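Long-range contacts in putative acetyl xylan esterase (Cellvibrio japonicus, PDB 2W9X), which removes acetyl groups from plant cell wall polysaccharides, acting on xylan and, with a large preference, on glucomannan: residues 238-243 and 285-290; 289-294 and 318-323. One frame throughout, in Å; residues are numbered along the deposited sequence.

In the fold
One parallel five-stranded sheet, that of the SGNH-hydrolase domain, supplies both contacts, and strand 288-294 belongs to each: contact 1 pairs it with strand 239-243, contact 2 with the outermost strand, 320-325. Their centres lie about 8 Å apart, and the bond from Met292 N to Ile242 O, probably a hydrogen bond, continues the ladder of contact 1 on residues of contact 2. Both are largely buried, yet they differ with position. In contact 1, at the middle strand, packing is mainly apolar, with Gln238 and Arg286 stacked at its start and Gln288 on one face. Contact 2, toward the sheet's edge, admits a carboxylate and a water, and the second subunit packs beside it.

Contact 1 (238-243 and 285-290); sequences QVIVIG and ARAQFI
Gln238 O receives the N-H of Gln288 at 2.8 Å, the first rung of a parallel ladder that shows how a central strand satisfies its backbone. The donor stands above the carbonyl plane, 36° out of it. Next, Gln288 O takes Ile240 N, Ile240 O takes Ile290 N, and Ile290 O takes Ile242 N, each at 2.9 Å from oxygen to nitrogen. Val239 and Val241 turn their own backbone groups to Glu146 and Ile148 of strand 144-149, so strand 239-243 is bonded along both edges. CA-H groups supplement the rungs: Val239 CA lies 3.4 Å from Gln288 O.

Before the strands, the side-chain amide of Gln238 stacks on the guanidinium of Arg286, their planes 10° apart and Gln238 NE2 3.7 Å from Arg286 NH2. Around this stack, Gln238 OE1 accepts from Gln144 N, Gln238 NE2 donates to Lys142 O, and Arg286 NE donates to Lys236 O.

On the face carrying Ile240 and Phe289, the two side chains run side by side. With CD1 anti to CA (chi2 176°), Ile240 brings that methyl 3.6 Å from Phe289 CE1, meeting the ring obliquely, and equally close to Ala287 CB. Helix 262-283 packs on this face through Val277 and Leu280. On the other face Val239 CG1 and Val241 CG2 meet Ile290 more loosely. The chemistry thus implies a division of labour: backbone bonds set the register of the buried strands, apolar side chains pack on both faces, joined on one by Gln288, and the polar groups at the entrance have bonds beyond the pair.

Contact 2 (289-294 and 318-323); sequences FILMNS and HQVEQI
Leu291 N donates to Glu321 O at 2.7 Å, an almost straight bond (177° at the hydrogen), within the parallel pairing of a beta-alpha-beta unit: strand 288-294, helix 300-314, strand 320-325. Ile323 N bonds to Leu291 O, and Asn293 N to Ile323 O. At the other end Phe289 N reaches Gln319 O, the carbonyl of the central residue of an inverse gamma turn that leads into the second strand. Glu321 N to Phe289 O is the longest rung, 3.1 Å, and that oxygen has a second donor: a water gives one hydrogen to Phe289 O and the other to Glu321 OE2.

The same carboxylate oxygen accepts a hydrogen bond from His352 NE2 of helix 339-354, while on the opposite face Gln322 sends NE2 to Ala302 O of the connecting helix. A chi1 of 54° sets CG of Glu321 between its backbone N and carbonyl carbon, 4.0 Å from Ile290 CG1. Beyond CG the chain is extended and runs beside Ile290 in the same direction, and its OE2 comes 3.9 Å from Ile290 CG1.

Packing completes both faces. Val320 CG2 touches both Leu291 CG, at 3.8 Å, and Phe289 CB, at 3.9 Å, on the side facing helices 262-283 and 300-314. Glu321 of the second subunit packs against this Glu321, and Ala310 of that subunit against Gln322. On the face of Ile290, Met292 CG lies 4.2 Å from Ile323 CG2. Beside Met292, Ile323 crosses Ile290 at a slant, bringing CD1 of Ile323 to 3.5 Å from CG2 of Ile290.

Contact 1 (238-243 and 285-290)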
ATOM      1  N   GLN B 238       6.429 -13.121  -7.378  1.00 37.06           N
ATOM      2  CA  GLN B 238       5.172 -12.731  -6.762  1.00 36.99           C
ATOM      3  C   GLN B 238       5.266 -11.318  -6.208  1.00 36.72           C
ATOM      4  O   GLN B 238       4.253 -10.625  -6.100  1.00 36.89           O
ATOM      5  CB  GLN B 238       4.769 -13.690  -5.637  1.00 37.42           C
ATOM      6  CG  GLN B 238       4.456 -15.109  -6.089  1.00 37.45           C
ATOM      7  CD  GLN B 238       5.605 -16.064  -5.846  1.00 38.64           C
ATOM      8  OE1 GLN B 238       6.769 -15.661  -5.765  1.00 39.21           O
ATOM      9  NE2 GLN B 238       5.282 -17.340  -5.708  1.00 38.59           N
ATOM     10  N   VAL B 239       6.483 -10.910  -5.838  1.00 36.45           N
ATOM     11  CA  VAL B 239       6.744  -9.578  -5.270  1.00 36.07           C
ATOM     12  C   VAL B 239       7.847  -8.862  -6.035  1.00 35.87           C
ATOM     13  O   VAL B 239       8.910  -9.441  -6.324  1.00 35.32           O
ATOM     14  CB  VAL B 239       7.097  -9.618  -3.753  1.00 36.15           C
ATOM     15  CG1 VAL B 239       7.259  -8.192  -3.191  1.00 35.59           C
ATOM     16  CG2 VAL B 239       6.038 -10.368  -2.982  1.00 35.76           C
ATOM     17  N   ILE B 240       7.567  -7.605  -6.386  1.00 35.64           N
ATOM     18  CA  ILE B 240       8.550  -6.735  -7.032  1.00 36.01           C
ATOM     19  C   ILE B 240       8.701  -5.419  -6.251  1.00 36.16           C
ATOM     20  O   ILE B 240       7.727  -4.671  -6.087  1.00 36.36           O
ATOM     21  CB  ILE B 240       8.196  -6.449  -8.514  1.00 35.99           C
ATOM     22  CG1 ILE B 240       8.037  -7.765  -9.293  1.00 36.05           C
ATOM     23  CG2 ILE B 240       9.257  -5.544  -9.131  1.00 34.44           C
ATOM     24  CD1 ILE B 240       7.582  -7.615 -10.785  1.00 36.25           C
ATOM     25  N   VAL B 241       9.915  -5.159  -5.773  1.00 35.63           N
ATOM     26  CA  VAL B 241      10.202  -3.983  -4.961  1.00 35.99           C
ATOM     27  C   VAL B 241      11.049  -3.036  -5.798  1.00 36.20           C
ATOM     28  O   VAL B 241      12.169  -3.374  -6.206  1.00 37.41           O
ATOM     29  CB  VAL B 241      10.931  -4.356  -3.639  1.00 35.63           C
ATOM     30  CG1 VAL B 241      11.210  -3.097  -2.774  1.00 33.86           C
ATOM     31  CG2 VAL B 241      10.111  -5.377  -2.860  1.00 34.86           C
ATOM     32  N   ILE B 242      10.502  -1.860  -6.059  1.00 36.07           N
ATOM     33  CA  ILE B 242      11.180  -0.874  -6.891  1.00 35.95           C
ATOM     34  C   ILE B 242      11.539   0.324  -6.018  1.00 36.29           C
ATOM     35  O   ILE B 242      10.676   0.919  -5.388  1.00 36.62           O
ATOM     36  CB  ILE B 242      10.321  -0.423  -8.108  1.00 36.27           C
ATOM     37  CG1 ILE B 242       9.749  -1.647  -8.841  1.00 35.50           C
ATOM     38  CG2 ILE B 242      11.179   0.487  -9.046  1.00 34.59           C
ATOM     39  CD1 ILE B 242       8.702  -1.331  -9.953  1.00 35.25           C
ATOM     40  N   GLY B 243      12.814   0.669  -5.983  1.00 36.62           N
ATOM     41  CA  GLY B 243      13.270   1.852  -5.234  1.00 37.47           C
ATOM     42  C   GLY B 243      14.016   2.747  -6.208  1.00 37.73           C
ATOM     43  O   GLY B 243      15.207   2.549  -6.418  1.00 38.66           O
ATOM     44  N   ALA B 285       1.218 -11.225 -14.485  1.00 44.68           N
ATOM     45  CA  ALA B 285      -0.070 -10.850 -13.879  1.00 45.26           C
ATOM     46  C   ALA B 285      -0.141 -11.031 -12.359  1.00 45.46           C
ATOM     47  O   ALA B 285      -0.862 -10.298 -11.684  1.00 45.87           O
ATOM     48  CB  ALA B 285      -1.214 -11.600 -14.562  1.00 45.40           C
ATOM     49  N   ARG B 286       0.617 -11.990 -11.835  1.00 45.94           N
ATOM     50  CA  ARG B 286       0.643 -12.296 -10.394  1.00 46.45           C
ATOM     51  C   ARG B 286       1.408 -11.293  -9.492  1.00 45.62           C
ATOM     52  O   ARG B 286       1.092 -11.160  -8.300  1.00 45.84           O
ATOM     53  CB  ARG B 286       1.107 -13.759 -10.159  1.00 46.89           C
ATOM     54  CG  ARG B 286       2.637 -14.062 -10.131  1.00 47.52           C
ATOM     55  CD  ARG B 286       2.857 -15.596 -10.229  1.00 48.25           C
ATOM     56  NE  ARG B 286       4.236 -16.037  -9.972  1.00 51.20           N
ATOM     57  CZ  ARG B 286       4.584 -17.265  -9.567  1.00 51.69           C
ATOM     58  NH1 ARG B 286       3.659 -18.193  -9.339  1.00 52.52           N
ATOM     59  NH2 ARG B 286       5.865 -17.566  -9.370  1.00 51.61           N
ATOM     60  N   ALA B 287       2.383 -10.586 -10.069  1.00 44.35           N
ATOM     61  CA  ALA B 287       3.276  -9.691  -9.325  1.00 42.87           C
ATOM     62  C   ALA B 287       2.540  -8.615  -8.540  1.00 42.12           C
ATOM     63  O   ALA B 287       1.648  -7.944  -9.055  1.00 41.26           O
ATOM     64  CB  ALA B 287       4.279  -9.050 -10.262  1.00 43.13           C
ATOM     65  N   GLN B 288       2.923  -8.475  -7.276  1.00 40.97           N
ATOM     66  CA  GLN B 288       2.453  -7.387  -6.439  1.00 40.44           C
ATOM     67  C   GLN B 288       3.634  -6.451  -6.163  1.00 39.09           C
ATOM     68  O   GLN B 288       4.754  -6.906  -5.892  1.00 38.28           O
ATOM     69  CB  GLN B 288       1.793  -7.940  -5.166  1.00 40.36           C
ATOM     70  CG  GLN B 288       0.659  -8.914  -5.498  1.00 43.01           C
ATOM     71  CD  GLN B 288      -0.208  -9.285  -4.309  1.00 45.62           C
ATOM     72  OE1 GLN B 288      -0.731  -8.415  -3.602  1.00 48.62           O
ATOM     73  NE2 GLN B 288      -0.385 -10.588  -4.094  1.00 47.29           N
ATOM     74  N   PHE B 289       3.380  -5.147  -6.274  1.00 37.87           N
ATOM     75  CA  PHE B 289       4.437  -4.145  -6.369  1.00 37.27           C
ATOM     76  C   PHE B 289       4.551  -3.320  -5.087  1.00 37.16           C
ATOM     77  O   PHE B 289       3.547  -2.949  -4.478  1.00 36.50           O
ATOM     78  CB  PHE B 289       4.188  -3.207  -7.565  1.00 36.65           C
ATOM     79  CG  PHE B 289       4.224  -3.900  -8.912  1.00 37.27           C
ATOM     80  CD1 PHE B 289       5.417  -4.059  -9.594  1.00 36.51           C
ATOM     81  CD2 PHE B 289       3.050  -4.396  -9.493  1.00 37.05           C
ATOM     82  CE1 PHE B 289       5.441  -4.704 -10.844  1.00 34.87           C
ATOM     83  CE2 PHE B 289       3.065  -5.022 -10.734  1.00 37.43           C
ATOM     84  CZ  PHE B 289       4.263  -5.183 -11.406  1.00 36.41           C
ATOM     85  N   ILE B 290       5.788  -3.047  -4.687  1.00 37.47           N
ATOM     86  CA  ILE B 290       6.058  -2.160  -3.554  1.00 37.21           C
ATOM     87  C   ILE B 290       7.007  -1.067  -4.015  1.00 36.64           C
ATOM     88  O   ILE B 290       8.131  -1.343  -4.409  1.00 36.66           O
ATOM     89  CB  ILE B 290       6.635  -2.914  -2.342  1.00 37.27           C
ATOM     90  CG1 ILE B 290       5.635  -3.970  -1.838  1.00 38.02           C
ATOM     91  CG2 ILE B 290       6.989  -1.927  -1.201  1.00 36.93           C
ATOM     92  CD1 ILE B 290       6.171  -4.861  -0.732  1.00 38.47           C
TER

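Contact 2 (289-294 and 318-323)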
ATOM      1  N   PHE B 289       3.380  -5.147  -6.274  1.00 37.87           N
ATOM      2  CA  PHE B 289       4.437  -4.145  -6.369  1.00 37.27           C
ATOM      3  C   PHE B 289       4.551  -3.320  -5.087  1.00 37.16           C
ATOM      4  O   PHE B 289       3.547  -2.949  -4.478  1.00 36.50           O
ATOM      5  CB  PHE B 289       4.188  -3.207  -7.565  1.00 36.65           C
ATOM      6  CG  PHE B 289       4.224  -3.900  -8.912  1.00 37.27           C
ATOM      7  CD1 PHE B 289       5.417  -4.059  -9.594  1.00 36.51           C
ATOM      8  CD2 PHE B 289       3.050  -4.396  -9.493  1.00 37.05           C
ATOM      9  CE1 PHE B 289       5.441  -4.704 -10.844  1.00 34.87           C
ATOM     10  CE2 PHE B 289       3.065  -5.022 -10.734  1.00 37.43           C
ATOM     11  CZ  PHE B 289       4.263  -5.183 -11.406  1.00 36.41           C
ATOM     12  N   ILE B 290       5.788  -3.047  -4.687  1.00 37.47           N
ATOM     13  CA  ILE B 290       6.058  -2.160  -3.554  1.00 37.21           C
ATOM     14  C   ILE B 290       7.007  -1.067  -4.015  1.00 36.64           C
ATOM     15  O   ILE B 290       8.131  -1.343  -4.409  1.00 36.66           O
ATOM     16  CB  ILE B 290       6.635  -2.914  -2.342  1.00 37.27           C
ATOM     17  CG1 ILE B 290       5.635  -3.970  -1.838  1.00 38.02           C
ATOM     18  CG2 ILE B 290       6.989  -1.927  -1.201  1.00 36.93           C
ATOM     19  CD1 ILE B 290       6.171  -4.861  -0.732  1.00 38.47           C
ATOM     20  N   LEU B 291       6.549   0.177  -3.948  1.00 35.33           N
ATOM     21  CA  LEU B 291       7.363   1.302  -4.382  1.00 35.35           C
ATOM     22  C   LEU B 291       7.960   1.949  -3.148  1.00 35.95           C
ATOM     23  O   LEU B 291       7.233   2.477  -2.307  1.00 35.94           O
ATOM     24  CB  LEU B 291       6.524   2.289  -5.209  1.00 34.48           C
ATOM     25  CG  LEU B 291       5.680   1.659  -6.331  1.00 33.56           C
ATOM     26  CD1 LEU B 291       5.199   2.750  -7.309  1.00 31.96           C
ATOM     27  CD2 LEU B 291       6.429   0.538  -7.114  1.00 32.95           C
ATOM     28  N   MET B 292       9.277   1.849  -3.029  1.00 36.44           N
ATOM     29  CA  MET B 292       9.985   2.119  -1.778  1.00 38.76           C
ATOM     30  C   MET B 292      10.944   3.304  -1.928  1.00 38.67           C
ATOM     31  O   MET B 292      11.792   3.292  -2.812  1.00 39.10           O
ATOM     32  CB  MET B 292      10.743   0.842  -1.387  1.00 38.97           C
ATOM     33  CG  MET B 292      11.582   0.935  -0.131  1.00 41.26           C
ATOM     34  SD  MET B 292      12.086  -0.738   0.286  1.00 42.23           S
ATOM     35  CE  MET B 292      13.114  -0.378   1.702  1.00 41.15           C
ATOM     36  N   ASN B 293      10.785   4.340  -1.096  1.00 38.11           N
ATOM     37  CA  ASN B 293      11.631   5.532  -1.174  1.00 38.55           C
ATOM     38  C   ASN B 293      11.917   6.153   0.196  1.00 38.05           C
ATOM     39  O   ASN B 293      11.304   5.798   1.200  1.00 38.62           O
ATOM     40  CB  ASN B 293      11.079   6.618  -2.135  1.00 38.02           C
ATOM     41  CG  ASN B 293      10.947   6.130  -3.573  1.00 42.35           C
ATOM     42  OD1 ASN B 293      11.827   6.380  -4.431  1.00 44.97           O
ATOM     43  ND2 ASN B 293       9.837   5.453  -3.857  1.00 41.45           N
ATOM     44  N   SER B 294      12.872   7.077   0.210  1.00 37.92           N
ATOM     45  CA  SER B 294      13.308   7.763   1.432  1.00 37.85           C
ATOM     46  C   SER B 294      12.368   8.916   1.751  1.00 38.47           C
ATOM     47  O   SER B 294      11.527   9.324   0.901  1.00 37.97           O
ATOM     48  CB  SER B 294      14.700   8.354   1.218  1.00 37.09           C
ATOM     49  OG  SER B 294      14.578   9.479   0.351  1.00 37.70           O
ATOM     50  N   HIS B 318      -4.343  -2.291  -9.004  1.00 38.11           N
ATOM     51  CA  HIS B 318      -4.510  -1.979  -7.615  1.00 38.78           C
ATOM     52  C   HIS B 318      -3.442  -2.609  -6.721  1.00 39.00           C
ATOM     53  O   HIS B 318      -3.245  -2.154  -5.598  1.00 38.55           O
ATOM     54  CB  HIS B 318      -5.927  -2.332  -7.164  1.00 39.08           C
ATOM     55  CG  HIS B 318      -7.004  -1.738  -8.032  1.00 40.71           C
ATOM     56  ND1 HIS B 318      -7.304  -0.389  -8.040  1.00 38.67           N
ATOM     57  CD2 HIS B 318      -7.868  -2.322  -8.904  1.00 40.33           C
ATOM     58  CE1 HIS B 318      -8.302  -0.171  -8.880  1.00 41.01           C
ATOM     59  NE2 HIS B 318      -8.663  -1.326  -9.415  1.00 38.79           N
ATOM     60  N   GLN B 319      -2.733  -3.624  -7.226  1.00 39.23           N
ATOM     61  CA  GLN B 319      -1.755  -4.369  -6.399  1.00 39.70           C
ATOM     62  C   GLN B 319      -0.417  -3.630  -6.277  1.00 39.19           C
ATOM     63  O   GLN B 319       0.645  -4.133  -6.627  1.00 39.32           O
ATOM     64  CB  GLN B 319      -1.596  -5.836  -6.868  1.00 40.45           C
ATOM     65  CG  GLN B 319      -1.103  -6.042  -8.317  1.00 43.56           C
ATOM     66  CD  GLN B 319      -2.229  -6.107  -9.331  1.00 47.16           C
ATOM     67  OE1 GLN B 319      -2.935  -5.124  -9.558  1.00 48.06           O
ATOM     68  NE2 GLN B 319      -2.395  -7.273  -9.963  1.00 49.69           N
ATOM     69  N   VAL B 320      -0.497  -2.406  -5.779  1.00 38.98           N
ATOM     70  CA  VAL B 320       0.674  -1.571  -5.630  1.00 39.48           C
ATOM     71  C   VAL B 320       0.557  -0.787  -4.313  1.00 39.43           C
ATOM     72  O   VAL B 320      -0.531  -0.335  -3.923  1.00 38.91           O
ATOM     73  CB  VAL B 320       0.922  -0.689  -6.912  1.00 39.54           C
ATOM     74  CG1 VAL B 320      -0.286   0.178  -7.236  1.00 41.00           C
ATOM     75  CG2 VAL B 320       2.230   0.138  -6.813  1.00 39.76           C
ATOM     76  N   GLU B 321       1.673  -0.688  -3.606  1.00 39.50           N
ATOM     77  CA  GLU B 321       1.719   0.106  -2.391  1.00 40.48           C
ATOM     78  C   GLU B 321       3.044   0.871  -2.249  1.00 39.64           C
ATOM     79  O   GLU B 321       4.038   0.556  -2.916  1.00 39.67           O
ATOM     80  CB  GLU B 321       1.398  -0.755  -1.153  1.00 40.80           C
ATOM     81  CG  GLU B 321       2.248  -1.998  -0.996  1.00 43.37           C
ATOM     82  CD  GLU B 321       1.610  -3.099  -0.110  1.00 42.94           C
ATOM     83  OE1 GLU B 321       0.686  -2.832   0.708  1.00 45.00           O
ATOM     84  OE2 GLU B 321       2.077  -4.252  -0.229  1.00 43.81           O
ATOM     85  N   GLN B 322       3.048   1.887  -1.394  1.00 38.78           N
ATOM     86  CA  GLN B 322       4.235   2.690  -1.162  1.00 37.90           C
ATOM     87  C   GLN B 322       4.827   2.384   0.208  1.00 38.16           C
ATOM     88  O   GLN B 322       4.082   2.163   1.177  1.00 37.69           O
ATOM     89  CB  GLN B 322       3.870   4.177  -1.263  1.00 38.73           C
ATOM     90  CG  GLN B 322       5.003   5.174  -0.943  1.00 37.30           C
ATOM     91  CD  GLN B 322       4.601   6.605  -1.219  1.00 37.71           C
ATOM     92  OE1 GLN B 322       3.423   6.954  -1.111  1.00 38.94           O
ATOM     93  NE2 GLN B 322       5.580   7.454  -1.575  1.00 36.74           N
ATOM     94  N   ILE B 323       6.159   2.353   0.271  1.00 37.62           N
ATOM     95  CA  ILE B 323       6.907   2.360   1.540  1.00 38.13           C
ATOM     96  C   ILE B 323       7.834   3.569   1.524  1.00 37.74           C
ATOM     97  O   ILE B 323       8.554   3.817   0.526  1.00 38.64           O
ATOM     98  CB  ILE B 323       7.698   1.041   1.790  1.00 38.27           C
ATOM     99  CG1 ILE B 323       6.726  -0.124   2.071  1.00 37.26           C
ATOM    100  CG2 ILE B 323       8.722   1.213   2.944  1.00 37.81           C
ATOM    101  CD1 ILE B 323       7.426  -1.486   2.282  1.00 39.99           C
TER
HETATM  102  O   HOH W   1       2.161  -4.961  -2.922  1.00 28.80           O